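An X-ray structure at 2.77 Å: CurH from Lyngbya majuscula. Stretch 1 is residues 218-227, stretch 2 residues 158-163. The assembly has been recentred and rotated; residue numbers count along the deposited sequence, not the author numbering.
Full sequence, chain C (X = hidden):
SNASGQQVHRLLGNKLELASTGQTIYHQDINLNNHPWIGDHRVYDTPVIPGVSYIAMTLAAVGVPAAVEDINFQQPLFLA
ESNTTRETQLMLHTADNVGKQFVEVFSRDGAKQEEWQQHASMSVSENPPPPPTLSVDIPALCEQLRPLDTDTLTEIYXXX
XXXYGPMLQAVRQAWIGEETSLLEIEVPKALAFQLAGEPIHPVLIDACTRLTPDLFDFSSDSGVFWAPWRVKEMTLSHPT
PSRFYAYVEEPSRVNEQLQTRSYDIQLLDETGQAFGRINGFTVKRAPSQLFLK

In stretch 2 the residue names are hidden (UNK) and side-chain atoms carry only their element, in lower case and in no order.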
# COMPACT_ATOMS: atom_id res chain seq x y z
N PHE C 218 13.88 -30.98 -27.22
CA PHE C 218 12.62 -30.61 -26.57
C PHE C 218 11.43 -31.04 -27.44
O PHE C 218 10.97 -30.27 -28.29
CB PHE C 218 12.57 -29.08 -26.34
CG PHE C 218 13.56 -28.56 -25.31
CD1 PHE C 218 13.12 -27.80 -24.23
CD2 PHE C 218 14.94 -28.79 -25.44
CE1 PHE C 218 14.02 -27.30 -23.28
CE2 PHE C 218 15.84 -28.30 -24.49
CZ PHE C 218 15.38 -27.55 -23.41
N SER C 219 10.94 -32.26 -27.22
CA SER C 219 9.94 -32.89 -28.10
C SER C 219 8.91 -31.89 -28.65
O SER C 219 8.12 -31.31 -27.89
CB SER C 219 9.24 -34.08 -27.42
OG SER C 219 8.25 -33.64 -26.51
N SER C 220 8.94 -31.71 -29.97
CA SER C 220 8.20 -30.64 -30.62
C SER C 220 6.79 -31.04 -31.03
O SER C 220 5.84 -30.30 -30.78
CB SER C 220 8.98 -30.14 -31.85
OG SER C 220 9.25 -31.20 -32.75
N ASP C 221 6.66 -32.23 -31.62
CA ASP C 221 5.47 -32.66 -32.37
C ASP C 221 4.15 -32.78 -31.59
O ASP C 221 3.20 -33.39 -32.08
CB ASP C 221 5.77 -33.97 -33.12
CG ASP C 221 6.89 -33.83 -34.13
OD1 ASP C 221 8.06 -33.63 -33.71
OD2 ASP C 221 6.61 -33.93 -35.34
N SER C 222 4.08 -32.19 -30.40
CA SER C 222 2.87 -32.25 -29.58
C SER C 222 2.09 -30.93 -29.55
O SER C 222 0.86 -30.93 -29.43
CB SER C 222 3.22 -32.70 -28.16
OG SER C 222 3.89 -33.94 -28.18
N GLY C 223 2.81 -29.81 -29.67
CA GLY C 223 2.25 -28.46 -29.58
C GLY C 223 2.27 -27.90 -28.17
O GLY C 223 2.11 -26.70 -27.97
N VAL C 224 2.46 -28.79 -27.20
CA VAL C 224 2.43 -28.47 -25.78
C VAL C 224 3.62 -27.60 -25.38
O VAL C 224 4.76 -27.88 -25.77
CB VAL C 224 2.40 -29.77 -24.92
CG1 VAL C 224 2.68 -29.49 -23.44
CG2 VAL C 224 1.05 -30.49 -25.09
N PHE C 225 3.34 -26.55 -24.61
CA PHE C 225 4.34 -25.57 -24.17
C PHE C 225 5.19 -26.04 -22.99
O PHE C 225 4.71 -26.79 -22.13
CB PHE C 225 3.63 -24.25 -23.81
CG PHE C 225 4.54 -23.13 -23.41
CD1 PHE C 225 5.53 -22.66 -24.28
CD2 PHE C 225 4.39 -22.51 -22.17
CE1 PHE C 225 6.37 -21.59 -23.91
CE2 PHE C 225 5.21 -21.44 -21.79
CZ PHE C 225 6.20 -20.99 -22.65
N TRP C 226 6.45 -25.61 -22.96
CA TRP C 226 7.34 -25.80 -21.82
C TRP C 226 7.37 -24.53 -20.96
O TRP C 226 8.08 -23.58 -21.28
CB TRP C 226 8.77 -26.10 -22.29
CG TRP C 226 9.05 -27.51 -22.75
CD1 TRP C 226 9.18 -27.94 -24.04
CD2 TRP C 226 9.29 -28.66 -21.93
NE1 TRP C 226 9.47 -29.28 -24.08
CE2 TRP C 226 9.54 -29.75 -22.79
CE3 TRP C 226 9.31 -28.88 -20.54
CZ2 TRP C 226 9.80 -31.05 -22.32
CZ3 TRP C 226 9.57 -30.17 -20.07
CH2 TRP C 226 9.81 -31.24 -20.96
N ALA C 227 6.59 -24.52 -19.88
CA ALA C 227 6.47 -23.36 -18.99
C ALA C 227 7.53 -23.33 -17.89
O ALA C 227 7.72 -24.34 -17.20
CB ALA C 227 5.10 -23.29 -18.37
N UNK C 158 7.64 -22.20 -32.31
CA UNK C 158 6.32 -22.35 -32.90
C UNK C 158 5.77 -23.76 -32.67
O UNK C 158 4.56 -23.95 -32.56
c UNK C 158 6.35 -22.03 -34.38
N UNK C 159 6.69 -24.72 -32.58
CA UNK C 159 6.35 -26.13 -32.37
C UNK C 159 5.89 -26.43 -30.95
O UNK C 159 5.26 -27.47 -30.70
c UNK C 159 7.55 -27.01 -32.72
o UNK C 159 7.83 -26.95 -34.11
N UNK C 160 6.21 -25.53 -30.03
CA UNK C 160 5.72 -25.63 -28.67
C UNK C 160 4.76 -24.47 -28.38
O UNK C 160 4.58 -24.06 -27.23
c UNK C 160 7.91 -24.59 -27.91
c UNK C 160 8.81 -24.26 -26.73
c UNK C 160 6.88 -25.71 -27.66
c UNK C 160 7.55 -27.11 -27.78
N UNK C 161 4.12 -23.98 -29.45
CA UNK C 161 3.13 -22.89 -29.40
C UNK C 161 3.64 -21.57 -28.83
O UNK C 161 2.90 -20.85 -28.16
o UNK C 161 0.95 -23.99 -29.53
c UNK C 161 1.85 -23.32 -28.66
N UNK C 162 4.91 -21.26 -29.10
CA UNK C 162 5.53 -20.02 -28.65
C UNK C 162 5.93 -19.16 -29.85
O UNK C 162 6.56 -19.66 -30.79
c UNK C 162 6.76 -20.31 -27.77
c UNK C 162 8.93 -19.73 -26.56
c UNK C 162 7.01 -18.09 -26.47
c UNK C 162 7.71 -19.18 -27.32
N UNK C 163 5.54 -17.88 -29.83
CA UNK C 163 5.93 -16.95 -30.89
C UNK C 163 6.39 -15.63 -30.29
O UNK C 163 5.68 -15.00 -29.50
c UNK C 163 4.20 -17.97 -32.47
c UNK C 163 5.30 -15.82 -33.09
c UNK C 163 4.79 -16.68 -31.93

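Position 158 carries a single side-chain carbon and nothing beyond it. It is out of reach of stretch 1. A lone methyl is alanine: Ala158, in the last part of a helix that begins earlier in the chain.

Position 159 has one carbon followed by one oxygen, unbranched. Its CB lies 3.5 Å from CB of Ser220, a close approach of two small side chains. One carbon and one terminal oxygen make this Ser159, whose hydroxyl is hydrogen-bonded elsewhere in the structure. The backbones also crowd here: Ser159 O sits 2.9 Å from Ser220 O, and since both are acceptors, no hydrogen bond joins them. Ser220 O instead receives the backbone amides of Ser222 and Gly223, and Gly223 CA offers Ser159 O a CA-H...O contact at 3.4 Å.

Position 160 has four carbons, forked at the first, with one arm two carbons long. The short arm meets the backbone O of Val224 and the ring of Trp226, while the long arm approaches Phe225. This branching is that of isoleucine. Ile160 CG2, the short arm, lies 3.5 Å from Val224 O and 4.2 Å from CD1 of Trp226, and the long arm puts Ile160 CD1 4.4 Å from CD1 of Phe225. The backbone joins in as well: Ile160 O lies at the edge of the Phe225 ring, 3.4 Å from its CD1.

Position 161 again shows one carbon and one oxygen, with its CA-to-CB bond toward stretch 1 and the oxygen approaching the backbone O of Gly223. It is Ser161. Its OG donates a weak hydrogen bond to Gly223 O at 3.3 Å.

Position 162 has four carbons forked at the second, and its CB lies 4.1 Å from CE1 of Phe225. The pattern is that of leucine, Leu162.

Position 163 has one carbon carrying two more and is out of reach of stretch 1. It is Val163.

The contact works by packing around one buried residue, with little polar pairing. Ile160 gives up the largest area, 108 Å² of the 405 Å² buried in all, and touches Ser219 and Val224 through their backbone oxygens and Phe225 and Trp226 through their rings. Gly223 suits its turn for a local reason: at phi 91° and psi -16°, a CB would be jammed against the preceding carbonyl oxygen. The rule to read is a branched aliphatic side chain set among aromatics and backbone, with a glycine at the closest CA approach to the isoleucine, two serines meeting nearby and one weak hydrogen bond across.

Stretch 2, residues 158-163: ASISLV
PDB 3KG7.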